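Local coordinates for protein yeast glycogen phosphorylase (Saccharomyces cerevisiae, PDB 1YGP) that belongs to the carbohydrate phosphorylase family, in the GT-B clan, and carries a pyridoxal-5'-phosphate in a pocket of its chain, at residues W436-L439 against E440-K444; E376-R379 against V380-L384. All coordinates share one frame; numbering follows the deposited sequence.

Contact 1 (W436-L439 against E440-K444). Unlike the reference sequence in segment 440-444: E440 (reference Gln).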
ATOM      1  N   TRP A 436     -11.328 -44.291   4.338  1.00 26.76           N
ATOM      2  CA  TRP A 436     -11.342 -45.661   4.820  1.00 26.19           C
ATOM      3  C   TRP A 436     -12.675 -45.992   5.435  1.00 25.10           C
ATOM      4  O   TRP A 436     -13.349 -46.928   4.993  1.00 27.81           O
ATOM      5  CB  TRP A 436     -10.259 -45.910   5.878  1.00 27.49           C
ATOM      6  CG  TRP A 436     -10.230 -47.362   6.320  1.00 26.16           C
ATOM      7  CD1 TRP A 436     -10.744 -47.701   7.541  1.00 27.22           C
ATOM      8  CD2 TRP A 436      -9.747 -48.439   5.603  1.00 26.10           C
ATOM      9  NE1 TRP A 436     -10.599 -49.002   7.606  1.00 33.08           N
ATOM     10  CE2 TRP A 436     -10.015 -49.490   6.496  1.00 28.31           C
ATOM     11  CE3 TRP A 436      -9.136 -48.718   4.378  1.00 20.83           C
ATOM     12  CZ2 TRP A 436      -9.675 -50.812   6.182  1.00 19.24           C
ATOM     13  CZ3 TRP A 436      -8.794 -50.039   4.058  1.00 21.18           C
ATOM     14  CH2 TRP A 436      -9.061 -51.077   4.954  1.00 22.20           C
ATOM     15  N   PHE A 437     -13.072 -45.235   6.442  1.00 19.69           N
ATOM     16  CA  PHE A 437     -14.336 -45.520   7.062  1.00 19.95           C
ATOM     17  C   PHE A 437     -15.488 -45.376   6.059  1.00 21.12           C
ATOM     18  O   PHE A 437     -16.403 -46.202   6.076  1.00 23.09           O
ATOM     19  CB  PHE A 437     -14.497 -44.588   8.238  1.00 23.63           C
ATOM     20  CG  PHE A 437     -13.424 -44.781   9.300  1.00 29.90           C
ATOM     21  CD1 PHE A 437     -13.233 -46.022   9.905  1.00 30.42           C
ATOM     22  CD2 PHE A 437     -12.632 -43.700   9.686  1.00 30.85           C
ATOM     23  CE1 PHE A 437     -12.254 -46.165  10.889  1.00 27.13           C
ATOM     24  CE2 PHE A 437     -11.658 -43.858  10.671  1.00 27.16           C
ATOM     25  CZ  PHE A 437     -11.468 -45.088  11.272  1.00 24.78           C
ATOM     26  N   PHE A 438     -15.472 -44.411   5.125  1.00 22.13           N
ATOM     27  CA  PHE A 438     -16.543 -44.233   4.139  1.00 18.02           C
ATOM     28  C   PHE A 438     -16.655 -45.502   3.308  1.00 18.83           C
ATOM     29  O   PHE A 438     -17.744 -46.053   3.169  1.00 19.78           O
ATOM     30  CB  PHE A 438     -16.234 -43.026   3.229  1.00  9.02           C
ATOM     31  CG  PHE A 438     -17.117 -42.919   1.999  1.00  2.00           C
ATOM     32  CD1 PHE A 438     -18.489 -42.674   2.109  1.00  9.06           C
ATOM     33  CD2 PHE A 438     -16.551 -43.078   0.735  1.00  4.76           C
ATOM     34  CE1 PHE A 438     -19.287 -42.594   0.958  1.00  7.35           C
ATOM     35  CE2 PHE A 438     -17.351 -43.000  -0.418  1.00  7.78           C
ATOM     36  CZ  PHE A 438     -18.720 -42.759  -0.308  1.00  8.38           C
ATOM     37  N   LEU A 439     -15.538 -46.017   2.808  1.00 17.82           N
ATOM     38  CA  LEU A 439     -15.551 -47.213   2.005  1.00 18.05           C
ATOM     39  C   LEU A 439     -15.976 -48.451   2.807  1.00 21.78           C
ATOM     40  O   LEU A 439     -16.591 -49.379   2.263  1.00 24.76           O
ATOM     41  CB  LEU A 439     -14.167 -47.297   1.409  1.00  8.50           C
ATOM     42  CG  LEU A 439     -14.121 -47.221  -0.099  1.00  8.03           C
ATOM     43  CD1 LEU A 439     -15.042 -46.167  -0.685  1.00  9.16           C
ATOM     44  CD2 LEU A 439     -12.726 -46.866  -0.457  1.00  7.33           C
ATOM     45  N   GLU A 440     -15.739 -48.486   4.121  1.00 25.48           N
ATOM     46  CA  GLU A 440     -16.277 -49.547   4.958  1.00 27.22           C
ATOM     47  C   GLU A 440     -17.783 -49.402   4.928  1.00 27.69           C
ATOM     48  O   GLU A 440     -18.481 -50.326   4.514  1.00 31.30           O
ATOM     49  CB  GLU A 440     -15.854 -49.446   6.403  1.00 24.80           C
ATOM     50  CG  GLU A 440     -14.514 -50.074   6.696  1.00 33.63           C
ATOM     51  CD  GLU A 440     -14.166 -50.121   8.184  1.00 44.28           C
ATOM     52  OE1 GLU A 440     -14.952 -49.670   9.030  1.00 46.32           O
ATOM     53  OE2 GLU A 440     -13.081 -50.619   8.501  1.00 52.26           O
ATOM     54  N   ASP A 441     -18.311 -48.234   5.264  1.00 26.99           N
ATOM     55  CA  ASP A 441     -19.740 -48.012   5.249  1.00 30.87           C
ATOM     56  C   ASP A 441     -20.395 -48.399   3.935  1.00 31.42           C
ATOM     57  O   ASP A 441     -21.510 -48.925   3.926  1.00 29.47           O
ATOM     58  CB  ASP A 441     -19.996 -46.561   5.542  1.00 35.97           C
ATOM     59  CG  ASP A 441     -19.798 -46.210   7.003  1.00 43.63           C
ATOM     60  OD1 ASP A 441     -18.819 -46.649   7.618  1.00 49.62           O
ATOM     61  OD2 ASP A 441     -20.644 -45.481   7.523  1.00 49.24           O
ATOM     62  N   VAL A 442     -19.685 -48.212   2.823  1.00 31.79           N
ATOM     63  CA  VAL A 442     -20.226 -48.569   1.534  1.00 33.98           C
ATOM     64  C   VAL A 442     -20.241 -50.072   1.467  1.00 34.77           C
ATOM     65  O   VAL A 442     -21.278 -50.634   1.098  1.00 37.52           O
ATOM     66  CB  VAL A 442     -19.388 -48.025   0.362  1.00 33.74           C
ATOM     67  CG1 VAL A 442     -20.057 -48.377  -0.960  1.00 33.58           C
ATOM     68  CG2 VAL A 442     -19.339 -46.514   0.408  1.00 37.87           C
ATOM     69  N   ALA A 443     -19.165 -50.740   1.879  1.00 33.67           N
ATOM     70  CA  ALA A 443     -19.129 -52.198   1.817  1.00 35.94           C
ATOM     71  C   ALA A 443     -20.243 -52.858   2.650  1.00 33.65           C
ATOM     72  O   ALA A 443     -20.883 -53.831   2.246  1.00 29.50           O
ATOM     73  CB  ALA A 443     -17.769 -52.670   2.307  1.00 36.64           C
ATOM     74  N   LYS A 444     -20.545 -52.276   3.804  1.00 34.14           N
ATOM     75  CA  LYS A 444     -21.616 -52.768   4.638  1.00 37.33           C
ATOM     76  C   LYS A 444     -22.983 -52.463   4.032  1.00 38.32           C
ATOM     77  O   LYS A 444     -23.958 -53.121   4.392  1.00 41.83           O
ATOM     78  CB  LYS A 444     -21.528 -52.134   6.023  1.00 36.68           C
TER
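W436 and E440, one turn apart on helix 425-445, meet through their polar ends. The indole NE1 gives a weak hydrogen bond to E440 OE2 at 3.1 Å, bent to 122° at the hydrogen, with the ring and carboxylate planes 62° apart. The indole swings toward the next turn because its CG is anti to the backbone N (chi1 -177°), while the E440 chain runs out extended beyond CG to reach it. The other carboxylate oxygen, OE1, comes near the plane of the F437 ring at its edge, 4.1 Å from CD1.

Apolar contact lies on another side of the helix. V442 CG2 rests over one face of the F438 ring, a CH-pi contact 4.0 Å from the centroid and offset toward the rim. L439 CD1 adds a looser approach to the same methyl. F503, from helix 498-504, meets the F438 ring edge-to-face and also touches V442; I456 of helix 451-456 touches both F438 and L439.

Backbone bonds of the alpha-helical i to i+4 pattern run beneath, from E440 N to W436 O through A443 N to L439 O; D441 N to F437 O is almost straight.

The chemistry is that of an amphipathic helix: F438 and V442 are buried against neighbouring helices, whereas W436 and E440 pair at the exposed surface, where so bent a bond probably contributes little.

Contact 2 (E376-R379 against V380-L384)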
ATOM      1  N   GLU A 376      -9.495 -29.662   7.512  1.00 16.72           N
ATOM      2  CA  GLU A 376      -8.909 -28.799   8.516  1.00 14.25           C
ATOM      3  C   GLU A 376      -9.750 -28.779   9.794  1.00 16.42           C
ATOM      4  O   GLU A 376      -9.139 -28.868  10.869  1.00 18.41           O
ATOM      5  CB  GLU A 376      -8.781 -27.407   7.921  1.00 13.18           C
ATOM      6  CG  GLU A 376      -8.357 -26.284   8.864  1.00 10.45           C
ATOM      7  CD  GLU A 376      -6.932 -26.342   9.403  1.00 14.13           C
ATOM      8  OE1 GLU A 376      -6.119 -27.132   8.930  1.00  4.80           O
ATOM      9  OE2 GLU A 376      -6.636 -25.561  10.307  1.00 15.15           O
ATOM     10  N   LEU A 377     -11.101 -28.693   9.762  1.00 12.08           N
ATOM     11  CA  LEU A 377     -11.874 -28.697  10.989  1.00  8.18           C
ATOM     12  C   LEU A 377     -11.629 -30.046  11.637  1.00 10.06           C
ATOM     13  O   LEU A 377     -11.313 -30.082  12.829  1.00 15.64           O
ATOM     14  CB  LEU A 377     -13.371 -28.511  10.736  1.00  7.95           C
ATOM     15  CG  LEU A 377     -14.314 -28.445  11.967  1.00  7.79           C
ATOM     16  CD1 LEU A 377     -13.765 -27.482  13.005  1.00  7.23           C
ATOM     17  CD2 LEU A 377     -15.696 -28.005  11.528  1.00  2.00           C
ATOM     18  N   GLN A 378     -11.621 -31.152  10.892  1.00  9.85           N
ATOM     19  CA  GLN A 378     -11.315 -32.448  11.488  1.00 12.03           C
ATOM     20  C   GLN A 378      -9.920 -32.434  12.121  1.00 14.75           C
ATOM     21  O   GLN A 378      -9.777 -32.838  13.284  1.00 13.30           O
ATOM     22  CB  GLN A 378     -11.408 -33.521  10.418  1.00 10.05           C
ATOM     23  CG  GLN A 378     -11.200 -34.936  10.903  1.00 11.24           C
ATOM     24  CD  GLN A 378     -12.239 -35.479  11.861  1.00 18.71           C
ATOM     25  OE1 GLN A 378     -13.188 -34.820  12.280  1.00 19.46           O
ATOM     26  NE2 GLN A 378     -12.086 -36.743  12.228  1.00 18.65           N
ATOM     27  N   ARG A 379      -8.907 -31.912  11.403  1.00 14.17           N
ATOM     28  CA  ARG A 379      -7.570 -31.787  11.939  1.00 12.48           C
ATOM     29  C   ARG A 379      -7.542 -30.992  13.244  1.00 15.14           C
ATOM     30  O   ARG A 379      -6.945 -31.477  14.212  1.00 14.26           O
ATOM     31  CB  ARG A 379      -6.635 -31.091  10.952  1.00 11.02           C
ATOM     32  CG  ARG A 379      -5.187 -31.069  11.472  1.00  9.74           C
ATOM     33  CD  ARG A 379      -4.160 -30.331  10.619  1.00 11.46           C
ATOM     34  NE  ARG A 379      -4.398 -28.903  10.617  1.00  7.82           N
ATOM     35  CZ  ARG A 379      -3.951 -28.131  11.599  1.00 11.65           C
ATOM     36  NH1 ARG A 379      -3.244 -28.624  12.620  1.00 16.86           N
ATOM     37  NH2 ARG A 379      -4.303 -26.854  11.610  1.00  4.09           N
ATOM     38  N   VAL A 380      -8.177 -29.825  13.386  1.00 15.89           N
ATOM     39  CA  VAL A 380      -7.999 -29.096  14.626  1.00 18.70           C
ATOM     40  C   VAL A 380      -8.781 -29.778  15.728  1.00 23.45           C
ATOM     41  O   VAL A 380      -8.236 -29.888  16.836  1.00 26.16           O
ATOM     42  CB  VAL A 380      -8.447 -27.612  14.527  1.00 15.00           C
ATOM     43  CG1 VAL A 380      -7.747 -27.001  13.347  1.00 13.31           C
ATOM     44  CG2 VAL A 380      -9.913 -27.453  14.309  1.00 16.51           C
ATOM     45  N   LEU A 381      -9.992 -30.310  15.480  1.00 22.86           N
ATOM     46  CA  LEU A 381     -10.754 -30.938  16.551  1.00 21.42           C
ATOM     47  C   LEU A 381     -10.039 -32.176  17.070  1.00 20.70           C
ATOM     48  O   LEU A 381      -9.989 -32.384  18.278  1.00 26.37           O
ATOM     49  CB  LEU A 381     -12.151 -31.338  16.093  1.00 12.24           C
ATOM     50  CG  LEU A 381     -13.170 -30.256  15.819  1.00  7.99           C
ATOM     51  CD1 LEU A 381     -14.475 -30.953  15.514  1.00 10.04           C
ATOM     52  CD2 LEU A 381     -13.371 -29.326  17.009  1.00  9.44           C
ATOM     53  N   VAL A 382      -9.429 -32.977  16.218  1.00 19.18           N
ATOM     54  CA  VAL A 382      -8.681 -34.116  16.689  1.00 20.33           C
ATOM     55  C   VAL A 382      -7.315 -33.688  17.202  1.00 22.59           C
ATOM     56  O   VAL A 382      -7.070 -33.885  18.386  1.00 32.11           O
ATOM     57  CB  VAL A 382      -8.582 -35.123  15.544  1.00 16.70           C
ATOM     58  CG1 VAL A 382      -7.502 -36.158  15.766  1.00 15.81           C
ATOM     59  CG2 VAL A 382      -9.942 -35.796  15.450  1.00 14.23           C
ATOM     60  N   ASP A 383      -6.405 -33.067  16.462  1.00 21.42           N
ATOM     61  CA  ASP A 383      -5.081 -32.766  16.987  1.00 19.30           C
ATOM     62  C   ASP A 383      -4.945 -31.717  18.073  1.00 19.00           C
ATOM     63  O   ASP A 383      -4.168 -31.897  19.003  1.00 21.29           O
ATOM     64  CB  ASP A 383      -4.172 -32.364  15.861  1.00 15.30           C
ATOM     65  CG  ASP A 383      -4.016 -33.420  14.775  1.00 24.10           C
ATOM     66  OD1 ASP A 383      -4.369 -34.580  14.986  1.00 23.79           O
ATOM     67  OD2 ASP A 383      -3.530 -33.072  13.698  1.00 27.96           O
ATOM     68  N   LEU A 384      -5.668 -30.615  18.008  1.00 20.78           N
ATOM     69  CA  LEU A 384      -5.482 -29.557  18.985  1.00 20.26           C
ATOM     70  C   LEU A 384      -6.531 -29.693  20.068  1.00 21.91           C
ATOM     71  O   LEU A 384      -6.217 -29.726  21.249  1.00 24.63           O
ATOM     72  CB  LEU A 384      -5.610 -28.203  18.299  1.00 16.90           C
ATOM     73  CG  LEU A 384      -4.809 -27.981  17.034  1.00 15.39           C
ATOM     74  CD1 LEU A 384      -5.330 -26.765  16.348  1.00 20.69           C
ATOM     75  CD2 LEU A 384      -3.347 -27.776  17.344  1.00 23.80           C
TER
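The R379 guanidinium has V380 CG1 over one face, with NH2 3.9 Å from that methyl, and E376 OE1 in plane at its edge. This is an i to i+3 salt bridge within helix 372-384, which follows strand 361-366 of the large mixed sheet. R379 grips E376 side-on: NE reaches OE1 at 3.0 Å from above the carboxylate plane, and NH2 reaches OE2 at 3.0 Å on its syn side, though tilted out of the carboxylate plane. Y333 also hydrogen-bonds OE1, so the buried carboxylate has a second partner in helix 322-350. The arginine chain bends at chi3 (68°), which turns its end back toward E376.

V380 CG1 also lies against the acid, 3.5 Å from E376 OE2. On the apolar side, L377 CD1 touches both V380 CG2 and L381 CG, and L344 touches both L377 and V380.

The backbone repeats i to i+4 bonds from V380 N to E376 O through D383 N to R379 O. D383 crosses the R379 side chain at about a right angle, but its carboxylate is salt-bridged to R426 through OD1. Its OD2, which is hydrogen-bonded elsewhere, lies 3.4 Å from the aliphatic R379 CG.

Contact 2 precedes contact 1 in the chain, and the two lie on separate helices, 372-384 and 425-445, on the same side of the chain's centre. Their centres are about 22 Å apart and their nearest atoms about 7 Å, so they do not touch directly. W389 bridges them: its ring meets F437 of contact 1 edge-to-face, and its backbone O receives a weak hydrogen bond from Q378 of contact 2. An earlier part of helix 425-445 supplies R426, H427 and I430 to contact 2. Neither contact includes residues of the pyridoxal-5'-phosphate pocket; both are structural packing in the family fold.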